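Local coordinates for protein GCN5-related N-acetyltransferase (Brucella melitensis biovar Abortus 2308, PDB 3TCV) that probably transfers an acetyl group from acetyl-coenzyme A to an amine, as in relatives that acetylate protein N-terminal serine or alanine, at residues R191-V196 with T203-V208. Sequence-based numbering, arbitrary orientation.
Sequences RQHMVV and TAWFSV
His193 and Thr203 meet through a short hydrogen bond, 2.6 Å from ND1 to OG1, with an angle of 153°. The hydroxyl lies at the edge of the imidazole, in its plane, and either group could be the donor, a versatility that suits both residue types. His193 reaches it because CG is anti to the backbone N (chi1 -173°), which carries the ring across toward Thr203. The hydroxyl is gripped a second time by Arg201 NE, and the two partners probably fix its rotation, while the methyl CG2 lies over one face of the Trp205 indole, offset toward the rim. Threonine thus serves a polar and an apolar neighbour at once. Trp205, broad and buried, turns an edge toward the imidazole face in a T-shaped pair, the planes at 64°; His193 CE1 comes within 3.8 Å of Trp205 CZ2. Phe190 adds an edge-to-face contact with His193, and Glu167 of strand 163-169 touches His193, Thr203 and Trp205. Beyond this compact cluster the contact is loose: Met194 CG only approaches Thr203 OG1 at 4.4 Å, and Arg191 and Gln192 turn away to bond with the second subunit, Arg191 through salt bridges to its Glu187 and Glu212. The chain turns a corner at Arg191 and Gln192; just after it His193 and Met194 both face Arg201, a classic beta bulge in the GNAT-fold hairpin of strands 185-196 and 199-209.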
loop_
_atom_site.group_PDB
_atom_site.type_symbol
_atom_site.label_atom_id
_atom_site.label_comp_id
_atom_site.label_asym_id
_atom_site.label_seq_id
_atom_site.Cartn_x
_atom_site.Cartn_y
_atom_site.Cartn_z
ATOM N N ARG B 191 -3.808 -10.089 -2.185
ATOM C CA ARG B 191 -4.667 -11.133 -1.629
ATOM C C ARG B 191 -4.896 -10.878 -0.126
ATOM O O ARG B 191 -3.936 -10.630 0.625
ATOM C CB ARG B 191 -4.021 -12.515 -1.853
ATOM C CG ARG B 191 -3.725 -12.843 -3.325
ATOM C CD ARG B 191 -2.945 -14.129 -3.496
ATOM N NE ARG B 191 -1.709 -14.142 -2.667
ATOM C CZ ARG B 191 -1.176 -15.228 -2.111
ATOM N NH1 ARG B 191 -1.724 -16.431 -2.287
ATOM N NH2 ARG B 191 -0.085 -15.121 -1.348
ATOM N N GLN B 192 -6.154 -10.973 0.321
ATOM C CA GLN B 192 -6.515 -10.813 1.737
ATOM C C GLN B 192 -5.996 -9.477 2.308
ATOM O O GLN B 192 -5.533 -9.390 3.439
ATOM C CB GLN B 192 -6.042 -12.023 2.569
ATOM C CG GLN B 192 -6.620 -13.338 2.068
ATOM C CD GLN B 192 -6.509 -14.543 3.006
ATOM O OE1 GLN B 192 -7.182 -15.563 2.779
ATOM N NE2 GLN B 192 -5.670 -14.454 4.040
ATOM N N HIS B 193 -6.123 -8.432 1.508
ATOM C CA HIS B 193 -5.675 -7.092 1.867
ATOM C C HIS B 193 -6.506 -6.467 2.959
ATOM O O HIS B 193 -6.008 -5.687 3.744
ATOM C CB HIS B 193 -5.711 -6.233 0.619
ATOM C CG HIS B 193 -5.133 -4.866 0.786
ATOM N ND1 HIS B 193 -5.727 -3.757 0.262
ATOM C CD2 HIS B 193 -3.936 -4.443 1.357
ATOM C CE1 HIS B 193 -4.953 -2.677 0.522
ATOM N NE2 HIS B 193 -3.866 -3.091 1.202
ATOM N N MET B 194 -7.795 -6.773 2.981
ATOM C CA MET B 194 -8.707 -6.214 3.974
ATOM C C MET B 194 -9.797 -7.226 4.334
ATOM O O MET B 194 -10.038 -8.181 3.603
ATOM C CB MET B 194 -9.417 -4.942 3.472
ATOM C CG MET B 194 -8.517 -3.883 2.884
ATOM S SD MET B 194 -9.389 -2.424 2.273
ATOM C CE MET B 194 -9.703 -1.622 3.851
ATOM N N VAL B 195 -10.435 -6.961 5.463
ATOM C CA VAL B 195 -11.725 -7.519 5.838
ATOM C C VAL B 195 -12.717 -6.343 5.879
ATOM O O VAL B 195 -12.527 -5.378 6.650
ATOM C CB VAL B 195 -11.662 -8.225 7.201
ATOM C CG1 VAL B 195 -13.057 -8.801 7.549
ATOM C CG2 VAL B 195 -10.584 -9.322 7.205
ATOM N N VAL B 196 -13.739 -6.401 5.030
ATOM C CA VAL B 196 -14.708 -5.309 4.916
ATOM C C VAL B 196 -16.118 -5.899 5.062
ATOM O O VAL B 196 -16.514 -6.828 4.329
ATOM C CB VAL B 196 -14.589 -4.544 3.590
ATOM C CG1 VAL B 196 -15.607 -3.383 3.537
ATOM C CG2 VAL B 196 -13.157 -4.037 3.373
ATOM N N THR B 203 -7.551 -6.788 -2.917
ATOM C CA THR B 203 -7.542 -5.470 -3.558
ATOM C C THR B 203 -6.838 -5.487 -4.910
ATOM O O THR B 203 -5.677 -5.835 -4.986
ATOM C CB THR B 203 -6.882 -4.428 -2.643
ATOM O OG1 THR B 203 -7.670 -4.277 -1.446
ATOM C CG2 THR B 203 -6.750 -3.087 -3.380
ATOM N N ALA B 204 -7.561 -5.058 -5.949
ATOM C CA ALA B 204 -7.051 -4.767 -7.288
ATOM C C ALA B 204 -6.520 -3.336 -7.307
ATOM O O ALA B 204 -7.240 -2.384 -6.939
ATOM C CB ALA B 204 -8.176 -4.911 -8.313
ATOM N N TRP B 205 -5.276 -3.192 -7.749
ATOM C CA TRP B 205 -4.548 -1.913 -7.868
ATOM C C TRP B 205 -4.308 -1.530 -9.300
ATOM O O TRP B 205 -3.917 -2.363 -10.131
ATOM C CB TRP B 205 -3.173 -2.033 -7.205
ATOM C CG TRP B 205 -3.216 -2.078 -5.710
ATOM C CD1 TRP B 205 -3.173 -3.203 -4.897
ATOM C CD2 TRP B 205 -3.329 -0.939 -4.792
ATOM N NE1 TRP B 205 -3.268 -2.846 -3.575
ATOM C CE2 TRP B 205 -3.343 -1.502 -3.447
ATOM C CE3 TRP B 205 -3.392 0.442 -4.946
ATOM C CZ2 TRP B 205 -3.423 -0.701 -2.321
ATOM C CZ3 TRP B 205 -3.490 1.238 -3.801
ATOM C CH2 TRP B 205 -3.491 0.666 -2.519
ATOM N N PHE B 206 -4.483 -0.240 -9.571
ATOM C CA PHE B 206 -4.294 0.333 -10.890
ATOM C C PHE B 206 -3.649 1.697 -10.708
ATOM O O PHE B 206 -3.834 2.345 -9.675
ATOM C CB PHE B 206 -5.621 0.559 -11.622
ATOM C CG PHE B 206 -6.594 -0.600 -11.624
ATOM C CD1 PHE B 206 -6.816 -1.334 -12.777
ATOM C CD2 PHE B 206 -7.385 -0.865 -10.508
ATOM C CE1 PHE B 206 -7.749 -2.367 -12.799
ATOM C CE2 PHE B 206 -8.291 -1.906 -10.514
ATOM C CZ PHE B 206 -8.475 -2.658 -11.658
ATOM N N SER B 207 -2.971 2.173 -11.746
ATOM C CA SER B 207 -2.320 3.465 -11.683
ATOM C C SER B 207 -2.260 4.184 -13.015
ATOM O O SER B 207 -2.266 3.560 -14.098
ATOM C CB SER B 207 -0.917 3.344 -11.134
ATOM O OG SER B 207 -0.008 2.747 -12.050
ATOM N N VAL B 208 -2.197 5.501 -12.910
ATOM C CA VAL B 208 -1.853 6.383 -14.020
ATOM C C VAL B 208 -0.531 7.063 -13.613
ATOM O O VAL B 208 -0.432 7.629 -12.525
ATOM C CB VAL B 208 -2.938 7.434 -14.319
ATOM C CG1 VAL B 208 -2.475 8.422 -15.376
ATOM C CG2 VAL B 208 -4.206 6.755 -14.819
#